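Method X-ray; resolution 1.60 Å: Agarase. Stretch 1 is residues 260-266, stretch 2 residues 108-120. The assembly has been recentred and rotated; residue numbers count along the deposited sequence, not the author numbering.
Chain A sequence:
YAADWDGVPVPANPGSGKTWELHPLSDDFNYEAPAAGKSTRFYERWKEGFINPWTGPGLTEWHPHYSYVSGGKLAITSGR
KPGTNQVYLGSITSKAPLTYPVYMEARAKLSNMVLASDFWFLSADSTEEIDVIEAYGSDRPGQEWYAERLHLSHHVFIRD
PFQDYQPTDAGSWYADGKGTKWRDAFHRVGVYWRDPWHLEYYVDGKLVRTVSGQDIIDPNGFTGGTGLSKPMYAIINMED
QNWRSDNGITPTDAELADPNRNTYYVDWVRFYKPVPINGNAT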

# COMPACT_ATOMS: atom_id res chain seq x y z
N ASN A 260 -16.14 -5.00 -13.01
CA ASN A 260 -15.48 -3.79 -13.49
C ASN A 260 -15.15 -2.80 -12.40
O ASN A 260 -14.47 -1.80 -12.69
CB ASN A 260 -16.33 -3.09 -14.55
CG ASN A 260 -16.29 -3.81 -15.87
OD1 ASN A 260 -16.04 -5.02 -15.94
ND2 ASN A 260 -16.50 -3.07 -16.95
N ARG A 261 -15.61 -3.05 -11.18
CA ARG A 261 -15.34 -2.17 -10.05
C ARG A 261 -14.60 -2.83 -8.91
O ARG A 261 -13.92 -2.13 -8.15
CB ARG A 261 -16.65 -1.60 -9.53
CG ARG A 261 -17.22 -0.55 -10.47
CD ARG A 261 -18.36 0.18 -9.82
NE ARG A 261 -19.57 -0.62 -9.84
CZ ARG A 261 -20.67 -0.34 -9.15
NH1 ARG A 261 -20.68 0.72 -8.36
NH2 ARG A 261 -21.74 -1.14 -9.25
N ASN A 262 -14.69 -4.15 -8.80
CA ASN A 262 -14.38 -4.80 -7.52
C ASN A 262 -12.93 -5.22 -7.38
O ASN A 262 -12.58 -5.90 -6.42
CB ASN A 262 -15.34 -6.00 -7.32
CG ASN A 262 -15.10 -7.12 -8.31
OD1 ASN A 262 -14.18 -7.10 -9.12
ND2 ASN A 262 -15.95 -8.15 -8.24
N THR A 263 -12.07 -4.78 -8.29
CA THR A 263 -10.70 -5.27 -8.32
C THR A 263 -9.69 -4.13 -8.40
O THR A 263 -9.86 -3.18 -9.17
CB THR A 263 -10.49 -6.26 -9.48
OG1 THR A 263 -11.45 -7.32 -9.35
CG2 THR A 263 -9.11 -6.87 -9.45
N TYR A 264 -8.64 -4.29 -7.60
CA TYR A 264 -7.48 -3.37 -7.49
C TYR A 264 -6.33 -4.05 -8.19
O TYR A 264 -6.05 -5.21 -7.92
CB TYR A 264 -7.20 -3.17 -6.00
CG TYR A 264 -5.85 -2.63 -5.53
CD1 TYR A 264 -5.21 -1.57 -6.16
CD2 TYR A 264 -5.26 -3.15 -4.40
CE1 TYR A 264 -4.02 -1.08 -5.68
CE2 TYR A 264 -4.08 -2.64 -3.89
CZ TYR A 264 -3.44 -1.62 -4.55
OH TYR A 264 -2.24 -1.11 -4.04
N TYR A 265 -5.68 -3.36 -9.13
CA TYR A 265 -4.63 -3.97 -9.96
C TYR A 265 -3.29 -3.32 -9.72
O TYR A 265 -3.21 -2.10 -9.64
CB TYR A 265 -4.94 -3.83 -11.46
CG TYR A 265 -6.19 -4.53 -11.90
CD1 TYR A 265 -6.19 -5.88 -12.20
CD2 TYR A 265 -7.38 -3.83 -12.02
CE1 TYR A 265 -7.35 -6.52 -12.62
CE2 TYR A 265 -8.54 -4.46 -12.41
CZ TYR A 265 -8.51 -5.79 -12.72
OH TYR A 265 -9.69 -6.43 -13.09
N VAL A 266 -2.26 -4.15 -9.62
CA VAL A 266 -0.90 -3.66 -9.42
C VAL A 266 -0.03 -4.15 -10.57
O VAL A 266 0.18 -5.34 -10.74
CB VAL A 266 -0.37 -4.11 -8.04
CG1 VAL A 266 1.10 -3.72 -7.86
CG2 VAL A 266 -1.24 -3.52 -6.94
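Stretch 2 (108-120) AKLSNMVLASDFW

The most unusual feature of this contact is a single aromatic ring, that of Tyr-264, which touches both strands of stretch 2 and the loop that joins them. Ser-117 lies over one face of the ring, its CB 3.6 Å from the centroid of the Tyr-264 ring and only 10° off the normal, a CH-pi contact made by the CB of a small side chain. Near the plane of the ring, the carbonyl of Lys-109 meets the edge, with Lys-109 O 3.4 Å from Tyr-264 CD1. At the far end of the ring the phenol reaches the backbone of the second strand: Tyr-264 OH donates a weak hydrogen bond to Asp-118 O at 2.9 Å. Tyrosine suits this buried site because it offers a broad apolar surface and ends in a polar group that finds a partner.

Stretch 2 enters as a strand, 108-109, that runs antiparallel to strand 264-266. Tyr-265 and Lys-109 form the hydrogen-bonded pair: Lys-109 N donates to Tyr-265 O at 2.8 Å, and Tyr-265 N donates to Lys-109 O at 3.1 Å, both nearly straight at 168°. The two side chains share one face of the sheet, and both are partly exposed, as suits a long lysine whose extended, all-t chain leads its end away. The next pair, Val-266 and Ala-108, is not hydrogen-bonded and lies on the other face, where both residues are buried. There Ala-108 CB touches two partners, 3.9 Å from Val-266 CG2 and 3.8 Å from Tyr-264 CE1, as suits a small apolar side chain in a buried site.

Beyond Lys-109 the chain leaves the strand for a loop. Ser-111 points toward stretch 1, and its CA makes a CA-H...O contact with Thr-263 O at 3.4 Å. Its own backbone N donates to Ser-117 OG at 3.1 Å, tying the loop to the strand that follows. Water 1 lies 3.0 Å from Leu-110 O and 2.7 Å from Thr-263 O, between two carbonyls that cannot bond each other. Farther along, Asn-112 N gives a weak hydrogen bond to Arg-261 O at 3.1 Å, and Arg-261 CG, in the aliphatic part of the arginine, packs 3.7 Å from Asn-112 ND2. Asparagine suits the spot because its amide also bonds elsewhere in the structure, while water 2 links Asn-112 ND2 to Asn-260 O, at 2.9 Å from each. Met-113 starts sideways, but its end comes nearer stretch 1: Met-113 CG is 3.2 Å from Arg-261 O, and Met-113 SD 4.0 Å from Asn-262 CA.

The second strand, 116-120, then runs roughly along strand 264-266, their directions 26° apart and their axes 8.4 Å at closest approach.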

# COMPACT_ATOMS: atom_id res chain seq x y z
N ALA A 108 -0.08 1.20 -9.90
CA ALA A 108 -1.35 0.54 -9.55
C ALA A 108 -2.57 1.33 -9.94
O ALA A 108 -2.48 2.55 -10.12
CB ALA A 108 -1.40 0.23 -8.06
N LYS A 109 -3.69 0.62 -10.09
CA LYS A 109 -4.99 1.21 -10.42
C LYS A 109 -5.94 0.83 -9.30
O LYS A 109 -6.29 -0.34 -9.16
CB LYS A 109 -5.50 0.69 -11.76
CG LYS A 109 -6.76 1.39 -12.26
CD LYS A 109 -7.11 0.90 -13.65
CE LYS A 109 -8.41 1.52 -14.15
NZ LYS A 109 -8.88 0.75 -15.33
N LEU A 110 -6.35 1.81 -8.52
CA LEU A 110 -7.27 1.59 -7.40
C LEU A 110 -8.55 0.90 -7.86
O LEU A 110 -9.02 1.13 -8.97
CB LEU A 110 -7.70 2.90 -6.75
CG LEU A 110 -6.65 3.95 -6.44
CD1 LEU A 110 -7.28 5.14 -5.74
CD2 LEU A 110 -5.48 3.38 -5.65
N SER A 111 -9.13 0.09 -6.99
CA SER A 111 -10.46 -0.39 -7.25
C SER A 111 -11.47 0.75 -7.15
O SER A 111 -11.27 1.72 -6.41
CB SER A 111 -10.85 -1.48 -6.25
OG SER A 111 -10.96 -0.94 -4.94
N ASN A 112 -12.58 0.62 -7.90
CA ASN A 112 -13.63 1.61 -7.88
C ASN A 112 -14.63 1.23 -6.80
O ASN A 112 -15.76 0.84 -7.07
CB ASN A 112 -14.26 1.67 -9.26
CG ASN A 112 -15.30 2.76 -9.40
OD1 ASN A 112 -15.60 3.50 -8.47
ND2 ASN A 112 -15.86 2.84 -10.62
N MET A 113 -14.16 1.36 -5.57
CA MET A 113 -14.86 0.91 -4.39
C MET A 113 -14.59 1.84 -3.23
O MET A 113 -13.61 2.60 -3.22
CB MET A 113 -14.39 -0.49 -4.00
CG MET A 113 -14.53 -1.57 -5.05
SD MET A 113 -16.24 -2.10 -5.30
CE MET A 113 -16.35 -3.45 -4.11
N VAL A 114 -15.43 1.77 -2.20
CA VAL A 114 -15.20 2.52 -0.97
C VAL A 114 -14.13 1.89 -0.08
O VAL A 114 -13.69 2.47 0.91
CB VAL A 114 -16.49 2.74 -0.16
CG1 VAL A 114 -17.47 3.57 -0.97
CG2 VAL A 114 -17.13 1.42 0.30
N LEU A 115 -13.75 0.67 -0.42
CA LEU A 115 -12.63 -0.02 0.22
C LEU A 115 -11.34 0.73 0.02
O LEU A 115 -11.13 1.36 -1.01
CB LEU A 115 -12.48 -1.40 -0.40
CG LEU A 115 -13.68 -2.33 -0.28
CD1 LEU A 115 -13.54 -3.50 -1.23
CD2 LEU A 115 -13.80 -2.82 1.16
N ALA A 116 -10.43 0.58 0.98
CA ALA A 116 -9.05 1.02 0.78
C ALA A 116 -8.33 0.09 -0.19
O ALA A 116 -8.39 -1.13 -0.02
CB ALA A 116 -8.31 1.04 2.11
N SER A 117 -7.66 0.66 -1.20
CA SER A 117 -6.68 -0.02 -2.04
C SER A 117 -5.32 0.37 -1.48
O SER A 117 -5.00 1.57 -1.39
CB SER A 117 -6.78 0.39 -3.52
OG SER A 117 -8.04 0.03 -4.08
N ASP A 118 -4.53 -0.62 -1.05
CA ASP A 118 -3.33 -0.37 -0.24
C ASP A 118 -2.04 -0.98 -0.79
O ASP A 118 -2.03 -2.11 -1.29
CB ASP A 118 -3.50 -0.91 1.19
CG ASP A 118 -4.73 -0.37 1.88
OD1 ASP A 118 -4.99 0.85 1.76
OD2 ASP A 118 -5.43 -1.16 2.61
N PHE A 119 -0.95 -0.23 -0.63
CA PHE A 119 0.43 -0.71 -0.78
C PHE A 119 1.14 -0.10 0.40
O PHE A 119 1.27 1.13 0.49
CB PHE A 119 1.03 -0.26 -2.11
CG PHE A 119 2.52 -0.52 -2.24
CD1 PHE A 119 3.05 -1.79 -2.09
CD2 PHE A 119 3.38 0.54 -2.55
CE1 PHE A 119 4.43 -2.01 -2.27
CE2 PHE A 119 4.74 0.33 -2.71
CZ PHE A 119 5.26 -0.94 -2.59
N TRP A 120 1.52 -0.95 1.35
CA TRP A 120 1.94 -0.44 2.64
C TRP A 120 2.91 -1.40 3.33
O TRP A 120 3.20 -2.47 2.82
CB TRP A 120 0.72 -0.15 3.52
CG TRP A 120 -0.10 -1.34 3.88
CD1 TRP A 120 -0.81 -2.15 3.04
CD2 TRP A 120 -0.36 -1.82 5.20
NE1 TRP A 120 -1.49 -3.09 3.75
CE2 TRP A 120 -1.21 -2.93 5.08
CE3 TRP A 120 0.06 -1.43 6.46
CZ2 TRP A 120 -1.67 -3.65 6.19
CZ3 TRP A 120 -0.37 -2.15 7.56
CH2 TRP A 120 -1.24 -3.25 7.42
O HOH W 1 -8.89 -1.24 -10.84
O HOH W 2 -14.74 1.11 -12.65
O HOH W 3 -12.34 -0.55 -10.69